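Long-range contacts in ofchtiv-allosamidin (Ostrinia furnacalis, PDB 6JMB), which probably hydrolyses chitin as a group IV insect chitinase of glycosyl hydrolase family 18, and binds the inhibitor allosamidin in its active-site pocket: residues E46-A51 with R102-Q107; Q91-A96 with R131-G136; L36-I41 with G61-F66. One frame throughout, in Å; residues are numbered along the deposited sequence.

Contact 1 (E46-A51 with R102-Q107)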
loop_
_atom_site.group_PDB
_atom_site.type_symbol
_atom_site.label_atom_id
_atom_site.label_comp_id
_atom_site.label_asym_id
_atom_site.label_seq_id
_atom_site.Cartn_x
_atom_site.Cartn_y
_atom_site.Cartn_z
ATOM N N GLU A 46 -6.121 -7.711 23.692
ATOM C CA GLU A 46 -7.268 -7.199 24.428
ATOM C C GLU A 46 -7.851 -5.942 23.794
ATOM O O GLU A 46 -8.773 -5.344 24.361
ATOM C CB GLU A 46 -6.868 -6.937 25.886
ATOM C CG GLU A 46 -6.368 -8.182 26.647
ATOM C CD GLU A 46 -4.969 -8.643 26.226
ATOM O OE1 GLU A 46 -4.112 -7.791 25.911
ATOM O OE2 GLU A 46 -4.728 -9.871 26.209
ATOM N N GLY A 47 -7.328 -5.523 22.645
ATOM C CA GLY A 47 -7.884 -4.412 21.907
ATOM C C GLY A 47 -7.296 -3.049 22.199
ATOM O O GLY A 47 -7.745 -2.067 21.606
ATOM N N THR A 48 -6.313 -2.937 23.082
ATOM C CA THR A 48 -5.774 -1.618 23.386
ATOM C C THR A 48 -4.939 -1.111 22.217
ATOM O O THR A 48 -3.940 -1.732 21.841
ATOM C CB THR A 48 -4.945 -1.665 24.664
ATOM O OG1 THR A 48 -5.797 -2.040 25.750
ATOM C CG2 THR A 48 -4.349 -0.291 24.956
ATOM N N ALA A 49 -5.370 0.004 21.627
ATOM C CA ALA A 49 -4.587 0.657 20.587
ATOM C C ALA A 49 -3.325 1.240 21.197
ATOM O O ALA A 49 -3.341 1.770 22.312
ATOM C CB ALA A 49 -5.413 1.770 19.940
ATOM N N LEU A 50 -2.214 1.135 20.477
ATOM C CA LEU A 50 -0.969 1.567 21.089
ATOM C C LEU A 50 0.008 2.083 20.045
ATOM O O LEU A 50 -0.034 1.698 18.871
ATOM C CB LEU A 50 -0.349 0.456 21.944
ATOM C CG LEU A 50 -0.284 -0.936 21.309
ATOM C CD1 LEU A 50 1.009 -1.098 20.535
ATOM C CD2 LEU A 50 -0.412 -1.993 22.389
ATOM N N ALA A 51 0.885 2.975 20.492
ATOM C CA ALA A 51 1.962 3.469 19.651
ATOM C C ALA A 51 3.038 2.399 19.540
ATOM O O ALA A 51 3.454 1.816 20.547
ATOM C CB ALA A 51 2.557 4.742 20.256
ATOM N N ARG A 102 -13.420 -5.532 21.245
ATOM C CA ARG A 102 -13.794 -4.589 20.194
ATOM C C ARG A 102 -14.113 -3.221 20.776
ATOM O O ARG A 102 -13.678 -2.191 20.249
ATOM C CB ARG A 102 -14.998 -5.118 19.415
ATOM C CG ARG A 102 -14.706 -6.340 18.570
ATOM C CD ARG A 102 -15.779 -6.551 17.511
ATOM N NE ARG A 102 -17.131 -6.633 18.066
ATOM C CZ ARG A 102 -17.764 -7.768 18.348
ATOM N NH1 ARG A 102 -17.168 -8.937 18.155
ATOM N NH2 ARG A 102 -18.998 -7.737 18.832
ATOM N N GLN A 103 -14.890 -3.189 21.861
ATOM C CA GLN A 103 -15.232 -1.915 22.479
ATOM C C GLN A 103 -13.984 -1.208 22.986
ATOM O O GLN A 103 -13.840 0.012 22.823
ATOM C CB GLN A 103 -16.225 -2.146 23.617
ATOM C CG GLN A 103 -16.633 -0.880 24.343
ATOM C CD GLN A 103 -17.591 -1.156 25.488
ATOM O OE1 GLN A 103 -17.182 -1.602 26.561
ATOM N NE2 GLN A 103 -18.872 -0.894 25.263
ATOM N N ASN A 104 -13.064 -1.960 23.592
ATOM C CA ASN A 104 -11.803 -1.375 24.039
ATOM C C ASN A 104 -11.012 -0.810 22.866
ATOM O O ASN A 104 -10.416 0.271 22.976
ATOM C CB ASN A 104 -10.980 -2.415 24.802
ATOM C CG ASN A 104 -9.735 -1.824 25.442
ATOM O OD1 ASN A 104 -9.798 -0.790 26.115
ATOM N ND2 ASN A 104 -8.599 -2.480 25.239
ATOM N N PHE A 105 -11.009 -1.511 21.728
ATOM C CA PHE A 105 -10.297 -0.979 20.572
ATOM C C PHE A 105 -10.946 0.295 20.057
ATOM O O PHE A 105 -10.256 1.264 19.721
ATOM C CB PHE A 105 -10.196 -1.996 19.439
ATOM C CG PHE A 105 -9.536 -1.418 18.231
ATOM C CD1 PHE A 105 -8.185 -1.101 18.268
ATOM C CD2 PHE A 105 -10.270 -1.083 17.105
ATOM C CE1 PHE A 105 -7.565 -0.513 17.181
ATOM C CE2 PHE A 105 -9.654 -0.493 16.013
ATOM C CZ PHE A 105 -8.301 -0.207 16.055
ATOM N N ILE A 106 -12.273 0.300 19.958
ATOM C CA ILE A 106 -12.970 1.492 19.486
ATOM C C ILE A 106 -12.642 2.688 20.373
ATOM O O ILE A 106 -12.316 3.776 19.884
ATOM C CB ILE A 106 -14.481 1.232 19.390
ATOM C CG1 ILE A 106 -14.761 0.189 18.307
ATOM C CG2 ILE A 106 -15.225 2.531 19.118
ATOM C CD1 ILE A 106 -16.143 -0.430 18.392
ATOM N N GLN A 107 -12.686 2.495 21.695
ATOM C CA GLN A 107 -12.463 3.614 22.606
ATOM C C GLN A 107 -11.002 4.057 22.628
ATOM O O GLN A 107 -10.721 5.261 22.653
ATOM C CB GLN A 107 -12.958 3.261 24.011
ATOM C CG GLN A 107 -14.473 3.095 24.098
ATOM C CD GLN A 107 -15.235 4.287 23.539
ATOM O OE1 GLN A 107 -16.147 4.132 22.724
ATOM N NE2 GLN A 107 -14.866 5.485 23.976
#
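The carbonyl oxygen Glu46 O receives a hydrogen bond from the side-chain amide nitrogen Asn104 ND2 at 3.0 Å, the donor standing above the carbonyl plane. The CG of Asn104, anti to the backbone N (chi1 -173°), leads the amide toward the turn. Next, Gly47 lets the chain run close against the helix: its CA comes within 4.4 Å of Phe105 CA. A CB here would press on Phe105 N and, at phi 93°, be jammed against the carbonyl oxygen of Glu46. Gly47 O sits 3.0 Å from Phe105 CA in a C-H...O contact and lies in plane at the edge of the phenyl ring, 3.5 Å from CD1. These residues form the turn of a hairpin in the TIM barrel: strand 49-51 folds back antiparallel on barrel strand 35-43, and its approach is laid on the outer helix 99-116. In that turn Thr48 offers its hydroxyl OG1 to the second N-H of Asn104 ND2, 2.9 Å away and in the amide plane, so two acceptors fix the rotation of the amide. The Thr48 backbone N turns instead to Asn44 OD1. An alanine in place of Asn104 removes the donor shared by Glu46 O and Thr48 OG1, and would probably leave the turn freer to shift against the helix. Further on, the Ala49 backbone N is bound by the hydroxyl of Thr108, one turn along the same helix, and Ala49 CB points at the helix, meeting Phe105 CE1 obliquely at 4.2 Å and packing also on Ser109 and Met112.

Contact 2 (Q91-A96 with R131-G136)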
loop_
_atom_site.group_PDB
_atom_site.type_symbol
_atom_site.label_atom_id
_atom_site.label_comp_id
_atom_site.label_asym_id
_atom_site.label_seq_id
_atom_site.Cartn_x
_atom_site.Cartn_y
_atom_site.Cartn_z
ATOM N N GLN A 91 -3.393 -11.105 17.107
ATOM C CA GLN A 91 -3.983 -10.191 18.081
ATOM C C GLN A 91 -5.278 -9.585 17.557
ATOM O O GLN A 91 -6.218 -9.362 18.330
ATOM C CB GLN A 91 -2.994 -9.095 18.466
ATOM C CG GLN A 91 -1.772 -9.597 19.214
ATOM C CD GLN A 91 -0.695 -8.540 19.333
ATOM O OE1 GLN A 91 -0.412 -8.055 20.429
ATOM N NE2 GLN A 91 -0.089 -8.179 18.210
ATOM N N TYR A 92 -5.344 -9.329 16.241
ATOM C CA TYR A 92 -6.557 -8.795 15.623
ATOM C C TYR A 92 -7.666 -9.833 15.622
ATOM O O TYR A 92 -8.837 -9.504 15.855
ATOM C CB TYR A 92 -6.240 -8.300 14.198
ATOM C CG TYR A 92 -5.267 -7.152 14.251
ATOM C CD1 TYR A 92 -3.899 -7.382 14.312
ATOM C CD2 TYR A 92 -5.713 -5.843 14.329
ATOM C CE1 TYR A 92 -3.005 -6.340 14.433
ATOM C CE2 TYR A 92 -4.826 -4.792 14.446
ATOM C CZ TYR A 92 -3.476 -5.048 14.492
ATOM O OH TYR A 92 -2.586 -4.007 14.624
ATOM N N SER A 93 -7.308 -11.094 15.377
ATOM C CA SER A 93 -8.273 -12.186 15.436
ATOM C C SER A 93 -8.871 -12.311 16.833
ATOM O O SER A 93 -10.091 -12.442 16.993
ATOM C CB SER A 93 -7.572 -13.477 15.023
ATOM O OG SER A 93 -8.450 -14.585 15.066
ATOM N N ILE A 94 -8.022 -12.261 17.862
ATOM C CA ILE A 94 -8.508 -12.342 19.240
ATOM C C ILE A 94 -9.378 -11.136 19.577
ATOM O O ILE A 94 -10.476 -11.276 20.125
ATOM C CB ILE A 94 -7.324 -12.474 20.211
ATOM C CG1 ILE A 94 -6.611 -13.807 20.001
ATOM C CG2 ILE A 94 -7.802 -12.338 21.653
ATOM C CD1 ILE A 94 -5.238 -13.850 20.642
ATOM N N MET A 95 -8.907 -9.935 19.239
ATOM C CA MET A 95 -9.651 -8.723 19.574
ATOM C C MET A 95 -11.022 -8.719 18.912
ATOM O O MET A 95 -12.037 -8.409 19.549
ATOM C CB MET A 95 -8.853 -7.487 19.145
ATOM C CG MET A 95 -9.606 -6.160 19.296
ATOM S SD MET A 95 -10.619 -5.679 17.876
ATOM C CE MET A 95 -9.353 -5.249 16.681
ATOM N N ALA A 96 -11.070 -9.053 17.623
ATOM C CA ALA A 96 -12.307 -8.902 16.870
ATOM C C ALA A 96 -13.388 -9.871 17.322
ATOM O O ALA A 96 -14.571 -9.577 17.129
ATOM C CB ALA A 96 -12.039 -9.070 15.373
ATOM N N ARG A 131 -2.398 -16.236 7.992
ATOM C CA ARG A 131 -1.169 -16.109 8.782
ATOM C C ARG A 131 -1.423 -16.704 10.166
ATOM O O ARG A 131 -1.919 -17.840 10.255
ATOM C CB ARG A 131 -0.669 -14.672 8.735
ATOM C CG ARG A 131 -0.366 -14.185 7.329
ATOM C CD ARG A 131 0.030 -12.716 7.333
ATOM N NE ARG A 131 1.401 -12.511 7.794
ATOM C CZ ARG A 131 1.848 -11.379 8.339
ATOM N NH1 ARG A 131 1.026 -10.353 8.520
ATOM N NH2 ARG A 131 3.118 -11.275 8.708
ATOM N N ASP A 132 -1.115 -15.997 11.257
ATOM C CA ASP A 132 -1.276 -16.543 12.598
ATOM C C ASP A 132 -2.652 -16.270 13.196
ATOM O O ASP A 132 -2.772 -16.129 14.419
ATOM C CB ASP A 132 -0.141 -16.093 13.527
ATOM C CG ASP A 132 -0.044 -14.586 13.665
ATOM O OD1 ASP A 132 -0.654 -13.876 12.851
ATOM O OD2 ASP A 132 0.653 -14.112 14.591
ATOM N N THR A 133 -3.695 -16.221 12.363
ATOM C CA THR A 133 -5.062 -16.113 12.854
ATOM C C THR A 133 -5.333 -17.146 13.940
ATOM O O THR A 133 -4.853 -18.283 13.880
ATOM C CB THR A 133 -6.058 -16.308 11.705
ATOM O OG1 THR A 133 -7.382 -16.390 12.244
ATOM C CG2 THR A 133 -5.767 -17.593 10.924
ATOM N N VAL A 134 -6.108 -16.741 14.940
ATOM C CA VAL A 134 -6.491 -17.620 16.033
ATOM C C VAL A 134 -7.842 -18.271 15.779
ATOM O O VAL A 134 -8.018 -19.460 16.050
ATOM C CB VAL A 134 -6.478 -16.837 17.364
ATOM C CG1 VAL A 134 -7.117 -17.642 18.493
ATOM C CG2 VAL A 134 -5.062 -16.421 17.726
ATOM N N HIS A 135 -8.798 -17.521 15.236
ATOM C CA HIS A 135 -10.166 -17.996 15.075
ATOM C C HIS A 135 -10.515 -18.380 13.644
ATOM O O HIS A 135 -11.668 -18.740 13.377
ATOM C CB HIS A 135 -11.156 -16.956 15.610
ATOM C CG HIS A 135 -11.028 -16.710 17.080
ATOM N ND1 HIS A 135 -11.214 -17.703 18.020
ATOM C CD2 HIS A 135 -10.719 -15.589 17.774
ATOM C CE1 HIS A 135 -11.031 -17.201 19.229
ATOM N NE2 HIS A 135 -10.735 -15.918 19.108
ATOM N N GLY A 136 -9.565 -18.300 12.722
ATOM C CA GLY A 136 -9.796 -18.837 11.391
ATOM C C GLY A 136 -10.923 -18.126 10.670
ATOM O O GLY A 136 -10.990 -16.893 10.627
HETATM O O HOH W 1 -10.976 -13.970 21.127
#
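Ser93, on the short helix 90-97 that follows strand 77-83 of the TIM barrel, holds the loop leading from strand 120-124 to helix 138-154 by the backbone N-H groups of Val134 and His135. Its hydroxyl OG, anti to the backbone N (chi1 180°), accepts from His135 N at 3.0 Å and, weakly, from Val134 N at 3.2 Å. The same oxygen is also bonded to Asp139 OD1, so three polar partners surround it. Asp139 reaches Thr133 OG1 through its other carboxylate oxygen, and Thr133 OG1 accepts from Gly136 N at 2.9 Å in an ST motif just ahead of helix 138-154. Earlier in this loop, Arg131 binds the carbonyl oxygens of Trp85 and Glu126, two residues of the allosamizoline pocket, and makes a cation-pi contact with Trp85.

Nearer the surface, Ile94 and Val134 meet branch against branch, with CG1 of Ile94 3.8 Å from CG2 of Val134. The other methyl of Val134, CG1, lies over the centre of the His135 ring, which turns its edge to the helix; Ser93 O stands in the ring plane, 3.3 Å from His135 CD2. A water molecule joins the neighbouring carbonyl to the same ring: it donates to Ile94 O at 2.9 Å and is hydrogen-bonded to His135 NE2 at 2.8 Å.

Contact 3 (L36-I41 with G61-F66). With AMI (allosamizoline), chain C.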
loop_
_atom_site.group_PDB
_atom_site.type_symbol
_atom_site.label_atom_id
_atom_site.label_comp_id
_atom_site.label_asym_id
_atom_site.label_seq_id
_atom_site.Cartn_x
_atom_site.Cartn_y
_atom_site.Cartn_z
ATOM N N LEU A 36 -3.677 11.568 3.916
ATOM C CA LEU A 36 -2.337 11.162 4.322
ATOM C C LEU A 36 -2.472 10.251 5.530
ATOM O O LEU A 36 -3.195 10.580 6.477
ATOM C CB LEU A 36 -1.466 12.386 4.645
ATOM C CG LEU A 36 -0.556 12.802 3.482
ATOM C CD1 LEU A 36 -0.176 14.276 3.549
ATOM C CD2 LEU A 36 0.697 11.928 3.493
ATOM N N VAL A 37 -1.811 9.095 5.488
ATOM C CA VAL A 37 -2.038 8.034 6.466
ATOM C C VAL A 37 -0.737 7.723 7.200
ATOM O O VAL A 37 0.274 7.389 6.573
ATOM C CB VAL A 37 -2.620 6.772 5.812
ATOM C CG1 VAL A 37 -3.051 5.793 6.884
ATOM C CG2 VAL A 37 -3.800 7.133 4.908
ATOM N N TYR A 38 -0.776 7.812 8.533
ATOM C CA TYR A 38 0.377 7.552 9.394
ATOM C C TYR A 38 0.461 6.053 9.671
ATOM O O TYR A 38 -0.386 5.497 10.376
ATOM C CB TYR A 38 0.178 8.318 10.700
ATOM C CG TYR A 38 1.378 8.407 11.626
ATOM C CD1 TYR A 38 1.788 7.324 12.409
ATOM C CD2 TYR A 38 2.066 9.600 11.751
ATOM C CE1 TYR A 38 2.890 7.429 13.260
ATOM C CE2 TYR A 38 3.157 9.719 12.603
ATOM C CZ TYR A 38 3.559 8.636 13.350
ATOM O OH TYR A 38 4.645 8.772 14.185
ATOM N N ALA A 39 1.488 5.395 9.146
ATOM C CA ALA A 39 1.677 3.963 9.359
ATOM C C ALA A 39 2.856 3.763 10.301
ATOM O O ALA A 39 3.925 4.329 10.062
ATOM C CB ALA A 39 1.984 3.279 8.025
ATOM N N PHE A 40 2.696 2.969 11.369
ATOM C CA PHE A 40 1.487 2.265 11.806
ATOM C C PHE A 40 1.376 2.401 13.321
ATOM O O PHE A 40 2.401 2.532 14.017
ATOM C CB PHE A 40 1.610 0.758 11.552
ATOM C CG PHE A 40 1.447 0.354 10.120
ATOM C CD1 PHE A 40 0.214 0.415 9.514
ATOM C CD2 PHE A 40 2.526 -0.135 9.398
ATOM C CE1 PHE A 40 0.054 0.026 8.195
ATOM C CE2 PHE A 40 2.378 -0.529 8.077
ATOM C CZ PHE A 40 1.137 -0.445 7.475
ATOM N N ILE A 41 0.156 2.321 13.832
ATOM C CA ILE A 41 -0.078 1.969 15.221
ATOM C C ILE A 41 -0.444 0.491 15.290
ATOM O O ILE A 41 -0.654 -0.170 14.273
ATOM C CB ILE A 41 -1.152 2.857 15.895
ATOM C CG1 ILE A 41 -2.518 2.675 15.223
ATOM C CG2 ILE A 41 -0.710 4.317 15.904
ATOM C CD1 ILE A 41 -3.663 3.339 15.989
ATOM N N GLY A 61 6.706 13.949 19.362
ATOM C CA GLY A 61 5.583 14.666 18.792
ATOM C C GLY A 61 5.261 14.341 17.354
ATOM O O GLY A 61 4.645 15.165 16.673
ATOM N N ASN A 62 5.625 13.148 16.877
ATOM C CA ASN A 62 5.491 12.863 15.450
ATOM C C ASN A 62 4.032 12.757 15.010
ATOM O O ASN A 62 3.689 13.215 13.915
ATOM C CB ASN A 62 6.282 11.615 15.072
ATOM C CG ASN A 62 6.842 11.687 13.667
ATOM O OD1 ASN A 62 7.460 12.680 13.284
ATOM N ND2 ASN A 62 6.637 10.629 12.894
ATOM N N PHE A 63 3.163 12.144 15.828
ATOM C CA PHE A 63 1.738 12.111 15.500
ATOM C C PHE A 63 1.231 13.521 15.232
ATOM O O PHE A 63 0.560 13.780 14.225
ATOM C CB PHE A 63 0.925 11.568 16.680
ATOM C CG PHE A 63 0.967 10.064 16.893
ATOM C CD1 PHE A 63 1.054 9.144 15.853
ATOM C CD2 PHE A 63 0.847 9.580 18.185
ATOM C CE1 PHE A 63 1.046 7.763 16.127
ATOM C CE2 PHE A 63 0.844 8.218 18.460
ATOM C CZ PHE A 63 0.939 7.308 17.436
ATOM N N LYS A 64 1.533 14.445 16.153
ATOM C CA LYS A 64 1.002 15.798 16.058
ATOM C C LYS A 64 1.664 16.594 14.939
ATOM O O LYS A 64 0.999 17.405 14.289
ATOM C CB LYS A 64 1.163 16.503 17.407
ATOM C CG LYS A 64 0.550 17.890 17.469
ATOM C CD LYS A 64 -0.964 17.840 17.319
ATOM C CE LYS A 64 -1.588 19.186 17.658
ATOM N NZ LYS A 64 -2.965 19.319 17.117
ATOM N N GLN A 65 2.955 16.374 14.684
ATOM C CA GLN A 65 3.580 17.036 13.543
ATOM C C GLN A 65 2.901 16.613 12.249
ATOM O O GLN A 65 2.658 17.441 11.362
ATOM C CB GLN A 65 5.065 16.698 13.483
ATOM C CG GLN A 65 5.903 17.370 14.550
ATOM C CD GLN A 65 7.365 17.008 14.424
ATOM O OE1 GLN A 65 8.005 16.612 15.400
ATOM N NE2 GLN A 65 7.902 17.130 13.214
ATOM N N PHE A 66 2.558 15.327 12.149
ATOM C CA PHE A 66 1.894 14.796 10.965
ATOM C C PHE A 66 0.520 15.422 10.775
ATOM O O PHE A 66 0.191 15.901 9.684
ATOM C CB PHE A 66 1.798 13.275 11.108
ATOM C CG PHE A 66 1.229 12.565 9.907
ATOM C CD1 PHE A 66 2.044 12.196 8.844
ATOM C CD2 PHE A 66 -0.112 12.226 9.864
ATOM C CE1 PHE A 66 1.523 11.514 7.753
ATOM C CE2 PHE A 66 -0.642 11.550 8.770
ATOM C CZ PHE A 66 0.182 11.192 7.721
HETATM C C1 AMI C . 1.568 -2.934 2.536
HETATM C C2 AMI C . 1.296 -3.147 4.079
HETATM C C3 AMI C . 2.537 -2.757 4.713
HETATM C C4 AMI C . 3.659 -3.130 3.660
HETATM C C5 AMI C . 3.079 -2.585 2.443
HETATM C C6 AMI C . 3.737 -3.152 1.132
HETATM C C7 AMI C . 0.006 -1.541 3.274
HETATM C C8 AMI C . -1.889 -0.281 4.415
HETATM C C9 AMI C . -1.259 0.274 1.994
HETATM N N2 AMI C . 0.291 -2.365 4.373
HETATM N N7 AMI C . -1.048 -0.520 3.234
HETATM O O3 AMI C . 2.688 -3.412 5.972
HETATM O O4 AMI C . 4.911 -2.488 3.863
HETATM O O6 AMI C . 3.684 -4.563 1.177
HETATM O O7 AMI C . 0.791 -1.768 2.183
#
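Tyr38 projects from its strand as a ring wedged between Phe63 and Phe66 of the facing helix. Its edge is driven at the face of Phe66, with Tyr38 CD2 3.6 Å from Phe66 CG and the ring planes at 88°, an edge-to-face pair. Tyr38 CB lies over the same Phe66 face in a CH-pi contact, 4.1 Å from the ring centroid. Over one face of Tyr38, toward its rim, lies Phe63 CD1. The rings of Tyr38 and Phe63 are oblique, and Tyr38 CE1 touches Phe63 CE1 closely, at 3.4 Å.

The tip of Phe66 in turn fills a hollow along the strand: its CZ packs 3.7 Å from Leu36 CB, and its rim abuts the backbone where Leu36 passes into Val37. This is the outer layer of a TIM barrel, where strand 35-43 turns Leu36, Tyr38 and Ile41 to helix 62-67. The two short segments run nearly antiparallel, at 165°, with axes 10.1 Å apart. Phe40 follows a cis peptide bond and has one face covered by Ala39 CB; on the inner side Phe40 CE2 lies 3.6 Å from O3 of allosamizoline.

Back on the outside, Ile41 puts CG2 anti to its carbonyl carbon, and this methyl fits against the end of Phe63, 3.7 Å from CZ; the two side chains cross at about a right angle. At the buried end of the Tyr38 ring the hydroxyl is bonded to Asp57 OD1 of helix 54-59 and accepts from Asn62 ND2 at 3.0 Å, the oxygen lying in the amide plane of Asn62.

From the N terminus, strand segment 36-41 comes first and contact 3 closes the shortest loop, returning at 61-66 to lay helix 62-67 on the outside of the barrel strand. Contact 1 opens within that loop, at 46-51, and closes beyond it at 102-107, so the two cross. Ala51 CB packs on Phe63 CZ, and strands 35-43 and 49-51 are neighbours. Contact 2 opens at 91-96, crosses contact 1 and follows contact 3 in series; it ties helix 90-97 to the loop between strand 120-124 and helix 138-154. Arg102 NH1 probably bonds to Ala96 O, joining helices 90-97 and 99-116, and Gly47 of the hairpin turn packs on Met95.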